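Local coordinates for putative oxidoreductase (Pseudomonas putida, PDB 3L6D), which probably works as an NADP-binding oxidoreductase with a Rossmann-type cofactor domain and a helical domain like that of reductive aminases, at residues L242-A253 against F266-A277. Residues are numbered along the deposited sequence; the frame is centred on the assembly and turned at random.
Sequences LDVHADAFAHIA and FDAVCQVVQRAA
Phe249 carries its ring beside the backbone N (chi1 -66°), and Val273 holds CG1 anti to its own N (chi1 -178°), which leaves CG2 to meet that ring. The two residues belong to a helical hairpin, in which helices 242-259 and 264-281 of the reductive aminase-like C-terminal domain run roughly antiparallel. Their axes come within 9.1 Å in these segments. Phe249 is a knob in a hole made by Phe266, Val269, Cys270 and Val273. Its CE2 lies 3.6 Å from Val273 CG2, and the two side chains are nearly perpendicular. Val269 CG1 approaches CD2 and CE2 of the same ring. The sulfur of Cys270 packs on Phe249 CB at 3.8 Å and also touches Ala253 CB. Towards the start of helix 242-259, the side chains of Leu242 and Val273 lie alongside and point opposite ways. Leu242 CD1 meets Ala276 CB, while its CD2 reaches Ala277 N at 3.5 Å. The backbones come closest where Ala246 faces Gln274, their CA atoms 5.7 Å apart; the alanine presents only its CB, which touches Val273 CG1. Gln274 bends at chi2, which brings its NE2 back to the CB atoms of Ala246 and Ala250. This NE2 is 3.2 Å from Ala246 O, but the angle is poor for a hydrogen bond. The second subunit continues the packing, as its Phe184 meets the Phe249 ring and its His180 packs on Ile252. Across the hairpin, Ile252 CG2 sits 3.7 Å from Phe266 CE2. That same CE2 turns its ring edge to Phe249 O, 3.5 Å away and in the ring plane.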
loop_
_atom_site.group_PDB
_atom_site.type_symbol
_atom_site.label_atom_id
_atom_site.label_comp_id
_atom_site.label_asym_id
_atom_site.label_seq_id
_atom_site.Cartn_x
_atom_site.Cartn_y
_atom_site.Cartn_z
ATOM N N LEU B 242 -3.412 -5.357 18.825
ATOM C CA LEU B 242 -3.855 -4.003 18.561
ATOM C C LEU B 242 -3.308 -3.003 19.597
ATOM O O LEU B 242 -2.863 -1.921 19.205
ATOM C CB LEU B 242 -5.376 -3.948 18.449
ATOM C CG LEU B 242 -5.955 -2.654 17.891
ATOM C CD1 LEU B 242 -7.090 -2.969 16.968
ATOM C CD2 LEU B 242 -6.406 -1.748 19.048
ATOM N N ASP B 243 -3.320 -3.348 20.885
ATOM C CA ASP B 243 -2.864 -2.389 21.900
ATOM C C ASP B 243 -1.384 -2.060 21.783
ATOM O O ASP B 243 -1.006 -0.920 21.948
ATOM C CB ASP B 243 -3.241 -2.772 23.352
ATOM C CG ASP B 243 -2.758 -4.159 23.772
ATOM O OD1 ASP B 243 -3.249 -4.614 24.817
ATOM O OD2 ASP B 243 -1.922 -4.805 23.102
ATOM N N VAL B 244 -0.577 -3.073 21.473
ATOM C CA VAL B 244 0.844 -2.913 21.144
ATOM C C VAL B 244 1.057 -1.967 19.950
ATOM O O VAL B 244 1.921 -1.078 19.983
ATOM C CB VAL B 244 1.497 -4.308 20.866
ATOM C CG1 VAL B 244 2.936 -4.152 20.425
ATOM C CG2 VAL B 244 1.401 -5.194 22.131
ATOM N N HIS B 245 0.251 -2.138 18.904
ATOM C CA HIS B 245 0.305 -1.222 17.764
ATOM C C HIS B 245 -0.095 0.184 18.169
ATOM O O HIS B 245 0.553 1.148 17.760
ATOM C CB HIS B 245 -0.563 -1.710 16.586
ATOM C CG HIS B 245 0.052 -2.828 15.794
ATOM N ND1 HIS B 245 0.138 -4.117 16.270
ATOM C CD2 HIS B 245 0.597 -2.850 14.554
ATOM C CE1 HIS B 245 0.707 -4.887 15.358
ATOM N NE2 HIS B 245 0.996 -4.143 14.305
ATOM N N ALA B 246 -1.140 0.317 18.981
ATOM C CA ALA B 246 -1.537 1.652 19.467
ATOM C C ALA B 246 -0.354 2.362 20.123
ATOM O O ALA B 246 -0.123 3.569 19.883
ATOM C CB ALA B 246 -2.715 1.566 20.416
ATOM N N ASP B 247 0.415 1.595 20.902
ATOM C CA ASP B 247 1.603 2.108 21.638
ATOM C C ASP B 247 2.683 2.596 20.684
ATOM O O ASP B 247 3.135 3.742 20.777
ATOM C CB ASP B 247 2.209 1.023 22.542
ATOM C CG ASP B 247 1.411 0.819 23.827
ATOM O OD1 ASP B 247 0.527 1.664 24.105
ATOM O OD2 ASP B 247 1.676 -0.177 24.557
ATOM N N ALA B 248 3.074 1.706 19.773
ATOM C CA ALA B 248 3.975 2.019 18.692
ATOM C C ALA B 248 3.521 3.245 17.885
ATOM O O ALA B 248 4.344 4.101 17.555
ATOM C CB ALA B 248 4.099 0.803 17.774
ATOM N N PHE B 249 2.233 3.301 17.515
ATOM C CA PHE B 249 1.741 4.417 16.688
ATOM C C PHE B 249 1.894 5.764 17.424
ATOM O O PHE B 249 2.355 6.738 16.839
ATOM C CB PHE B 249 0.280 4.215 16.244
ATOM C CG PHE B 249 0.056 3.037 15.281
ATOM C CD1 PHE B 249 1.042 2.088 15.046
ATOM C CD2 PHE B 249 -1.189 2.873 14.642
ATOM C CE1 PHE B 249 0.811 0.986 14.199
ATOM C CE2 PHE B 249 -1.419 1.788 13.784
ATOM C CZ PHE B 249 -0.405 0.841 13.557
ATOM N N ALA B 250 1.501 5.812 18.696
ATOM C CA ALA B 250 1.678 7.025 19.509
ATOM C C ALA B 250 3.145 7.480 19.598
ATOM O O ALA B 250 3.413 8.689 19.602
ATOM C CB ALA B 250 1.070 6.839 20.901
ATOM N N HIS B 251 4.082 6.528 19.661
ATOM C CA HIS B 251 5.515 6.832 19.716
ATOM C C HIS B 251 5.961 7.473 18.397
ATOM O O HIS B 251 6.705 8.473 18.397
ATOM C CB HIS B 251 6.354 5.561 19.962
ATOM C CG HIS B 251 6.411 5.101 21.399
ATOM N ND1 HIS B 251 6.972 5.851 22.413
ATOM C CD2 HIS B 251 6.020 3.936 21.976
ATOM C CE1 HIS B 251 6.903 5.183 23.553
ATOM N NE2 HIS B 251 6.341 4.012 23.312
ATOM N N ILE B 252 5.519 6.884 17.277
ATOM C CA ILE B 252 5.822 7.426 15.948
ATOM C C ILE B 252 5.251 8.847 15.838
ATOM O O ILE B 252 5.956 9.763 15.426
ATOM C CB ILE B 252 5.276 6.493 14.813
ATOM C CG1 ILE B 252 6.075 5.196 14.781
ATOM C CG2 ILE B 252 5.336 7.182 13.428
ATOM C CD1 ILE B 252 5.319 4.023 14.085
ATOM N N ALA B 253 3.996 9.026 16.268
ATOM C CA ALA B 253 3.306 10.328 16.178
ATOM C C ALA B 253 3.997 11.394 17.017
ATOM O O ALA B 253 3.981 12.576 16.672
ATOM C CB ALA B 253 1.848 10.209 16.562
ATOM N N PHE B 266 -1.532 10.430 9.282
ATOM C CA PHE B 266 -1.077 9.598 10.417
ATOM C C PHE B 266 -1.783 9.870 11.741
ATOM O O PHE B 266 -2.066 8.940 12.501
ATOM C CB PHE B 266 0.453 9.609 10.615
ATOM C CG PHE B 266 0.926 8.446 11.417
ATOM C CD1 PHE B 266 0.922 7.149 10.861
ATOM C CD2 PHE B 266 1.270 8.594 12.749
ATOM C CE1 PHE B 266 1.321 6.052 11.614
ATOM C CE2 PHE B 266 1.665 7.495 13.498
ATOM C CZ PHE B 266 1.700 6.225 12.929
ATOM N N ASP B 267 -2.103 11.133 11.997
ATOM C CA ASP B 267 -2.876 11.478 13.196
ATOM C C ASP B 267 -4.217 10.746 13.170
ATOM O O ASP B 267 -4.701 10.283 14.203
ATOM C CB ASP B 267 -3.142 12.983 13.238
ATOM C CG ASP B 267 -1.891 13.801 13.574
ATOM O OD1 ASP B 267 -0.882 13.211 14.003
ATOM O OD2 ASP B 267 -1.931 15.042 13.419
ATOM N N ALA B 268 -4.816 10.666 11.978
ATOM C CA ALA B 268 -6.140 10.083 11.844
ATOM C C ALA B 268 -6.027 8.576 12.085
ATOM O O ALA B 268 -6.874 7.968 12.749
ATOM C CB ALA B 268 -6.711 10.383 10.467
ATOM N N VAL B 269 -4.967 7.983 11.541
ATOM C CA VAL B 269 -4.686 6.565 11.735
ATOM C C VAL B 269 -4.513 6.251 13.215
ATOM O O VAL B 269 -5.018 5.237 13.702
ATOM C CB VAL B 269 -3.400 6.192 10.970
ATOM C CG1 VAL B 269 -2.834 4.818 11.457
ATOM C CG2 VAL B 269 -3.682 6.250 9.471
ATOM N N CYS B 270 -3.785 7.108 13.929
ATOM C CA CYS B 270 -3.647 6.956 15.391
ATOM C C CYS B 270 -4.986 7.024 16.103
ATOM O O CYS B 270 -5.265 6.198 16.978
ATOM C CB CYS B 270 -2.724 8.026 15.972
ATOM S SG CYS B 270 -1.053 7.700 15.569
ATOM N N GLN B 271 -5.807 7.998 15.701
ATOM C CA GLN B 271 -7.182 8.168 16.229
ATOM C C GLN B 271 -7.990 6.876 16.094
ATOM O O GLN B 271 -8.597 6.422 17.050
ATOM C CB GLN B 271 -7.904 9.359 15.541
ATOM C CG GLN B 271 -9.333 9.616 16.016
ATOM C CD GLN B 271 -10.040 10.786 15.298
ATOM O OE1 GLN B 271 -9.545 11.335 14.299
ATOM N NE2 GLN B 271 -11.209 11.164 15.819
ATOM N N VAL B 272 -7.985 6.286 14.902
ATOM C CA VAL B 272 -8.697 5.047 14.639
ATOM C C VAL B 272 -8.261 3.893 15.556
ATOM O O VAL B 272 -9.112 3.181 16.129
ATOM C CB VAL B 272 -8.548 4.634 13.145
ATOM C CG1 VAL B 272 -9.109 3.232 12.904
ATOM C CG2 VAL B 272 -9.284 5.635 12.251
ATOM N N VAL B 273 -6.955 3.689 15.687
ATOM C CA VAL B 273 -6.467 2.539 16.454
ATOM C C VAL B 273 -6.592 2.821 17.964
ATOM O O VAL B 273 -6.947 1.939 18.743
ATOM C CB VAL B 273 -5.020 2.171 16.083
ATOM C CG1 VAL B 273 -4.608 0.979 16.840
ATOM C CG2 VAL B 273 -4.899 1.836 14.555
ATOM N N GLN B 274 -6.310 4.045 18.390
ATOM C CA GLN B 274 -6.537 4.367 19.816
ATOM C C GLN B 274 -8.009 4.080 20.130
ATOM O O GLN B 274 -8.324 3.366 21.085
ATOM C CB GLN B 274 -6.138 5.813 20.129
ATOM C CG GLN B 274 -4.629 6.130 19.974
ATOM C CD GLN B 274 -3.747 5.553 21.087
ATOM O OE1 GLN B 274 -4.239 5.157 22.146
ATOM N NE2 GLN B 274 -2.433 5.519 20.851
ATOM N N ARG B 275 -8.918 4.569 19.283
ATOM C CA ARG B 275 -10.341 4.323 19.502
ATOM C C ARG B 275 -10.754 2.829 19.499
ATOM O O ARG B 275 -11.532 2.405 20.365
ATOM C CB ARG B 275 -11.200 5.110 18.520
ATOM C CG ARG B 275 -12.630 5.275 19.009
ATOM C CD ARG B 275 -13.506 5.777 17.911
ATOM N NE ARG B 275 -13.697 4.747 16.908
ATOM C CZ ARG B 275 -14.878 4.291 16.521
ATOM N NH1 ARG B 275 -15.982 4.798 17.045
ATOM N NH2 ARG B 275 -14.938 3.348 15.588
ATOM N N ALA B 276 -10.235 2.044 18.553
ATOM C CA ALA B 276 -10.425 0.590 18.566
ATOM C C ALA B 276 -9.952 -0.001 19.902
ATOM O O ALA B 276 -10.626 -0.876 20.486
ATOM C CB ALA B 276 -9.682 -0.080 17.390
ATOM N N ALA B 277 -8.804 0.481 20.381
ATOM C CA ALA B 277 -8.284 0.065 21.697
ATOM C C ALA B 277 -9.278 0.394 22.818
ATOM O O ALA B 277 -9.562 -0.454 23.662
ATOM C CB ALA B 277 -6.935 0.696 21.970
#